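Long-range contact in epidermin leader peptide processing serine protease EpiP (Staphylococcus aureus subsp. aureus, PDB 3QFH), which probably acts as a subtilisin-like serine endopeptidase that cleaves the leader peptide from the precursor of the lantibiotic epidermin: residues I220-S234 and A263-A277. Residues are numbered along the deposited sequence; the frame is centred on the assembly and turned at random.
Sequences IVQAANDGNQVINIS and AINYAKKKKSIVVAA
A263 sets its methyl against CB of I220 (CB to CB 3.9 Å), where two helices run side by side with axes 8.8 Å apart and only 5° from parallel. One turn on, Y266 holds its ring across V221 and N225; CG anti to the backbone N (chi1 -179°) carries the ring out to the neighbouring helix. Its OH donates to a lone pair of N225 OD1 (2.7 Å) in the carbonyl plane, OD1 lying at the ring edge, with amide and ring planes 73° apart. A267 packs its CA and CB on the methyl of A224, while CD1 of I231 reaches A267 CB from strand 230-233. K270 lays CB and CG along the A224 methyl, and its chain, bent at chi2 and chi3, brings CE to N225 OD1. K271, at positive phi, ends the helix in a Schellman motif, and K271 O accepts a hydrogen bond from Q229 NE2 (2.9 Å), a nitrogen shared with E403 O. S272 OG donates to N228 O at 2.6 Å and accepts from a water also within hydrogen-bonding distance of A224 O and K270 O. The chain then enters strand 273-277, completing a parallel beta-alpha-beta unit of the central subtilase sheet. I273 N bonds Q229 O, and its carbonyl receives I231 N. V274 CG1 meets CD1 of I233 at 3.5 Å on the face packed by helices 213-225 and 254-269. V275, packed against helix 382-400, exchanges backbone bonds with I231 and I233; A277 N finishes the pairing on I233 O.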
loop_
_atom_site.group_PDB
_atom_site.type_symbol
_atom_site.label_atom_id
_atom_site.label_comp_id
_atom_site.label_asym_id
_atom_site.label_seq_id
_atom_site.Cartn_x
_atom_site.Cartn_y
_atom_site.Cartn_z
ATOM N N ILE A 220 3.756 -8.013 4.146
ATOM C CA ILE A 220 2.772 -7.649 5.158
ATOM C C ILE A 220 3.029 -8.449 6.433
ATOM O O ILE A 220 3.017 -7.905 7.530
ATOM C CB ILE A 220 1.347 -7.888 4.668
ATOM C CG1 ILE A 220 1.048 -6.932 3.509
ATOM C CG2 ILE A 220 0.332 -7.680 5.814
ATOM C CD1 ILE A 220 -0.276 -7.145 2.902
ATOM N N VAL A 221 3.264 -9.741 6.282
ATOM C CA VAL A 221 3.591 -10.597 7.425
ATOM C C VAL A 221 4.896 -10.144 8.104
ATOM O O VAL A 221 4.997 -10.104 9.344
ATOM C CB VAL A 221 3.695 -12.085 6.986
ATOM C CG1 VAL A 221 4.288 -12.935 8.084
ATOM C CG2 VAL A 221 2.301 -12.627 6.578
ATOM N N GLN A 222 5.895 -9.808 7.304
ATOM C CA GLN A 222 7.171 -9.377 7.859
ATOM C C GLN A 222 7.016 -8.077 8.668
ATOM O O GLN A 222 7.549 -7.957 9.784
ATOM C CB GLN A 222 8.199 -9.166 6.744
ATOM C CG GLN A 222 9.567 -8.839 7.273
ATOM C CD GLN A 222 10.144 -9.982 8.070
ATOM O OE1 GLN A 222 10.263 -11.097 7.564
ATOM N NE2 GLN A 222 10.495 -9.718 9.321
ATOM N N ALA A 223 6.283 -7.128 8.096
ATOM C CA ALA A 223 6.031 -5.823 8.722
ATOM C C ALA A 223 5.318 -5.998 10.061
ATOM O O ALA A 223 5.681 -5.356 11.055
ATOM C CB ALA A 223 5.207 -4.928 7.799
ATOM N N ALA A 224 4.311 -6.862 10.068
ATOM C CA ALA A 224 3.553 -7.156 11.270
ATOM C C ALA A 224 4.436 -7.859 12.295
ATOM O O ALA A 224 4.336 -7.582 13.494
ATOM C CB ALA A 224 2.322 -7.995 10.944
ATOM N N ASN A 225 5.300 -8.768 11.846
ATOM C CA ASN A 225 6.212 -9.444 12.785
ATOM C C ASN A 225 7.258 -8.500 13.357
ATOM O O ASN A 225 7.732 -8.704 14.471
ATOM C CB ASN A 225 6.914 -10.655 12.148
ATOM C CG ASN A 225 5.988 -11.859 11.990
ATOM O OD1 ASN A 225 4.919 -11.927 12.607
ATOM N ND2 ASN A 225 6.397 -12.813 11.158
ATOM N N ASP A 226 7.645 -7.502 12.573
ATOM C CA ASP A 226 8.631 -6.505 12.999
ATOM C C ASP A 226 8.043 -5.434 13.944
ATOM O O ASP A 226 8.759 -4.546 14.377
ATOM C CB ASP A 226 9.286 -5.825 11.784
ATOM C CG ASP A 226 10.268 -6.740 11.028
ATOM O OD1 ASP A 226 10.587 -7.844 11.516
ATOM O OD2 ASP A 226 10.738 -6.329 9.933
ATOM N N GLY A 227 6.748 -5.508 14.240
ATOM C CA GLY A 227 6.123 -4.583 15.178
ATOM C C GLY A 227 5.695 -3.238 14.620
ATOM O O GLY A 227 5.467 -2.302 15.382
ATOM N N ASN A 228 5.587 -3.137 13.298
ATOM C CA ASN A 228 5.094 -1.919 12.652
ATOM C C ASN A 228 3.596 -1.915 12.794
ATOM O O ASN A 228 2.916 -2.724 12.173
ATOM C CB ASN A 228 5.426 -1.921 11.168
ATOM C CG ASN A 228 6.891 -1.909 10.908
ATOM O OD1 ASN A 228 7.551 -0.887 11.071
ATOM N ND2 ASN A 228 7.419 -3.040 10.459
ATOM N N GLN A 229 3.058 -1.008 13.584
ATOM C CA GLN A 229 1.618 -0.996 13.795
ATOM C C GLN A 229 0.812 -0.377 12.671
ATOM O O GLN A 229 -0.397 -0.535 12.646
ATOM C CB GLN A 229 1.252 -0.362 15.144
ATOM C CG GLN A 229 1.485 -1.299 16.323
ATOM C CD GLN A 229 0.733 -0.852 17.553
ATOM O OE1 GLN A 229 1.034 0.183 18.130
ATOM N NE2 GLN A 229 -0.268 -1.628 17.949
ATOM N N VAL A 230 1.460 0.345 11.766
ATOM C CA VAL A 230 0.776 0.887 10.583
ATOM C C VAL A 230 1.519 0.369 9.351
ATOM O O VAL A 230 2.722 0.514 9.250
ATOM C CB VAL A 230 0.719 2.433 10.576
ATOM C CG1 VAL A 230 0.022 2.957 9.292
ATOM C CG2 VAL A 230 0.022 2.953 11.836
ATOM N N ILE A 231 0.788 -0.224 8.416
ATOM C CA ILE A 231 1.356 -0.816 7.219
ATOM C C ILE A 231 0.697 -0.164 6.017
ATOM O O ILE A 231 -0.520 -0.304 5.827
ATOM C CB ILE A 231 1.112 -2.351 7.176
ATOM C CG1 ILE A 231 1.696 -3.031 8.416
ATOM C CG2 ILE A 231 1.723 -2.934 5.893
ATOM C CD1 ILE A 231 1.398 -4.566 8.535
ATOM N N ASN A 232 1.501 0.531 5.213
ATOM C CA ASN A 232 1.017 1.277 4.039
ATOM C C ASN A 232 1.226 0.491 2.756
ATOM O O ASN A 232 2.355 0.139 2.421
ATOM C CB ASN A 232 1.761 2.624 3.965
ATOM C CG ASN A 232 1.228 3.543 2.901
ATOM O OD1 ASN A 232 0.367 4.388 3.175
ATOM N ND2 ASN A 232 1.695 3.368 1.671
ATOM N N ILE A 233 0.138 0.214 2.049
ATOM C CA ILE A 233 0.200 -0.514 0.773
ATOM C C ILE A 233 -0.364 0.385 -0.318
ATOM O O ILE A 233 -1.572 0.633 -0.401
ATOM C CB ILE A 233 -0.571 -1.842 0.820
ATOM C CG1 ILE A 233 -0.211 -2.631 2.073
ATOM C CG2 ILE A 233 -0.255 -2.688 -0.400
ATOM C CD1 ILE A 233 -1.009 -3.916 2.222
ATOM N N SER A 234 0.529 0.915 -1.141
ATOM C CA SER A 234 0.130 1.782 -2.227
ATOM C C SER A 234 -0.140 0.964 -3.512
ATOM O O SER A 234 -0.772 1.460 -4.443
ATOM C CB SER A 234 1.165 2.922 -2.405
ATOM O OG SER A 234 1.088 3.887 -1.313
ATOM N N ALA A 263 -2.764 -12.494 4.870
ATOM C CA ALA A 263 -1.673 -11.640 5.355
ATOM C C ALA A 263 -2.265 -10.460 6.155
ATOM O O ALA A 263 -1.825 -10.157 7.259
ATOM C CB ALA A 263 -0.841 -11.120 4.180
ATOM N N ILE A 264 -3.262 -9.802 5.564
ATOM C CA ILE A 264 -3.985 -8.680 6.189
ATOM C C ILE A 264 -4.594 -9.071 7.569
ATOM O O ILE A 264 -4.465 -8.341 8.550
ATOM C CB ILE A 264 -5.074 -8.145 5.208
ATOM C CG1 ILE A 264 -4.385 -7.477 4.016
ATOM C CG2 ILE A 264 -6.020 -7.141 5.892
ATOM C CD1 ILE A 264 -5.296 -7.139 2.864
ATOM N N ASN A 265 -5.212 -10.236 7.640
ATOM C CA ASN A 265 -5.820 -10.699 8.894
ATOM C C ASN A 265 -4.746 -11.093 9.895
ATOM O O ASN A 265 -4.933 -10.953 11.106
ATOM C CB ASN A 265 -6.811 -11.827 8.626
ATOM C CG ASN A 265 -8.029 -11.359 7.815
ATOM O OD1 ASN A 265 -8.289 -10.161 7.695
ATOM N ND2 ASN A 265 -8.785 -12.303 7.286
ATOM N N TYR A 266 -3.621 -11.578 9.387
ATOM C CA TYR A 266 -2.481 -11.901 10.226
ATOM C C TYR A 266 -1.979 -10.591 10.865
ATOM O O TYR A 266 -1.747 -10.534 12.078
ATOM C CB TYR A 266 -1.381 -12.576 9.410
ATOM C CG TYR A 266 -0.145 -12.970 10.202
ATOM C CD1 TYR A 266 -0.017 -14.234 10.753
ATOM C CD2 TYR A 266 0.890 -12.068 10.396
ATOM C CE1 TYR A 266 1.119 -14.592 11.474
ATOM C CE2 TYR A 266 2.014 -12.408 11.099
ATOM C CZ TYR A 266 2.129 -13.667 11.639
ATOM O OH TYR A 266 3.259 -13.984 12.342
ATOM N N ALA A 267 -1.838 -9.544 10.051
ATOM C CA ALA A 267 -1.398 -8.241 10.558
ATOM C C ALA A 267 -2.344 -7.769 11.634
ATOM O O ALA A 267 -1.895 -7.284 12.659
ATOM C CB ALA A 267 -1.287 -7.194 9.440
ATOM N N LYS A 268 -3.653 -7.915 11.401
ATOM C CA LYS A 268 -4.661 -7.493 12.381
ATOM C C LYS A 268 -4.483 -8.246 13.707
ATOM O O LYS A 268 -4.545 -7.647 14.765
ATOM C CB LYS A 268 -6.066 -7.725 11.855
ATOM C CG LYS A 268 -7.187 -7.309 12.826
ATOM C CD LYS A 268 -8.519 -7.877 12.341
ATOM C CE LYS A 268 -9.657 -7.675 13.346
ATOM N NZ LYS A 268 -9.940 -6.236 13.560
ATOM N N LYS A 269 -4.233 -9.547 13.635
ATOM C CA LYS A 269 -4.019 -10.352 14.836
ATOM C C LYS A 269 -2.780 -9.857 15.599
ATOM O O LYS A 269 -2.740 -9.909 16.802
ATOM C CB LYS A 269 -3.858 -11.831 14.477
ATOM C CG LYS A 269 -3.700 -12.740 15.701
ATOM C CD LYS A 269 -3.456 -14.208 15.323
ATOM C CE LYS A 269 -2.101 -14.386 14.641
ATOM N NZ LYS A 269 -1.730 -15.822 14.484
ATOM N N LYS A 270 -1.786 -9.367 14.880
ATOM C CA LYS A 270 -0.576 -8.834 15.488
ATOM C C LYS A 270 -0.726 -7.375 15.931
ATOM O O LYS A 270 0.255 -6.766 16.348
ATOM C CB LYS A 270 0.604 -8.931 14.507
ATOM C CG LYS A 270 0.858 -10.322 13.943
ATOM C CD LYS A 270 1.250 -11.349 14.980
ATOM C CE LYS A 270 2.695 -11.226 15.394
ATOM N NZ LYS A 270 3.061 -12.427 16.196
ATOM N N LYS A 271 -1.930 -6.816 15.808
ATOM C CA LYS A 271 -2.223 -5.444 16.224
ATOM C C LYS A 271 -1.623 -4.406 15.281
ATOM O O LYS A 271 -1.148 -3.367 15.748
ATOM C CB LYS A 271 -1.734 -5.152 17.657
ATOM C CG LYS A 271 -2.169 -6.165 18.721
ATOM C CD LYS A 271 -3.660 -6.207 18.886
ATOM C CE LYS A 271 -4.062 -7.155 20.028
ATOM N NZ LYS A 271 -5.527 -7.174 20.221
ATOM N N SER A 272 -1.604 -4.702 13.978
ATOM C CA SER A 272 -1.158 -3.746 12.981
ATOM C C SER A 272 -2.371 -3.391 12.142
ATOM O O SER A 272 -3.266 -4.227 11.949
ATOM C CB SER A 272 -0.076 -4.295 12.064
ATOM O OG SER A 272 1.118 -4.559 12.767
ATOM N N ILE A 273 -2.408 -2.147 11.691
ATOM C CA ILE A 273 -3.464 -1.646 10.826
ATOM C C ILE A 273 -2.890 -1.620 9.414
ATOM O O ILE A 273 -1.750 -1.161 9.215
ATOM C CB ILE A 273 -3.832 -0.158 11.188
ATOM C CG1 ILE A 273 -4.119 0.002 12.680
ATOM C CG2 ILE A 273 -4.998 0.337 10.338
ATOM C CD1 ILE A 273 -4.287 1.462 13.113
ATOM N N VAL A 274 -3.682 -2.069 8.439
ATOM C CA VAL A 274 -3.300 -2.056 7.038
ATOM C C VAL A 274 -4.087 -0.953 6.317
ATOM O O VAL A 274 -5.333 -0.925 6.350
ATOM C CB VAL A 274 -3.575 -3.426 6.370
ATOM C CG1 VAL A 274 -3.326 -3.354 4.836
ATOM C CG2 VAL A 274 -2.722 -4.530 6.998
ATOM N N VAL A 275 -3.356 -0.037 5.690
ATOM C CA VAL A 275 -3.925 1.072 4.932
ATOM C C VAL A 275 -3.597 0.849 3.452
ATOM O O VAL A 275 -2.430 0.732 3.072
ATOM C CB VAL A 275 -3.326 2.406 5.387
ATOM C CG1 VAL A 275 -4.015 3.599 4.657
ATOM C CG2 VAL A 275 -3.435 2.526 6.916
ATOM N N ALA A 276 -4.619 0.841 2.622
ATOM C CA ALA A 276 -4.458 0.528 1.239
ATOM C C ALA A 276 -4.989 1.638 0.344
ATOM O O ALA A 276 -5.999 2.266 0.640
ATOM C CB ALA A 276 -5.212 -0.776 0.939
ATOM N N ALA A 277 -4.312 1.838 -0.767
ATOM C CA ALA A 277 -4.723 2.830 -1.746
ATOM C C ALA A 277 -5.861 2.308 -2.594
ATOM O O ALA A 277 -5.846 1.159 -3.026
ATOM C CB ALA A 277 -3.556 3.188 -2.667
HETATM O O HOH W 1 2.628 -5.476 14.717
#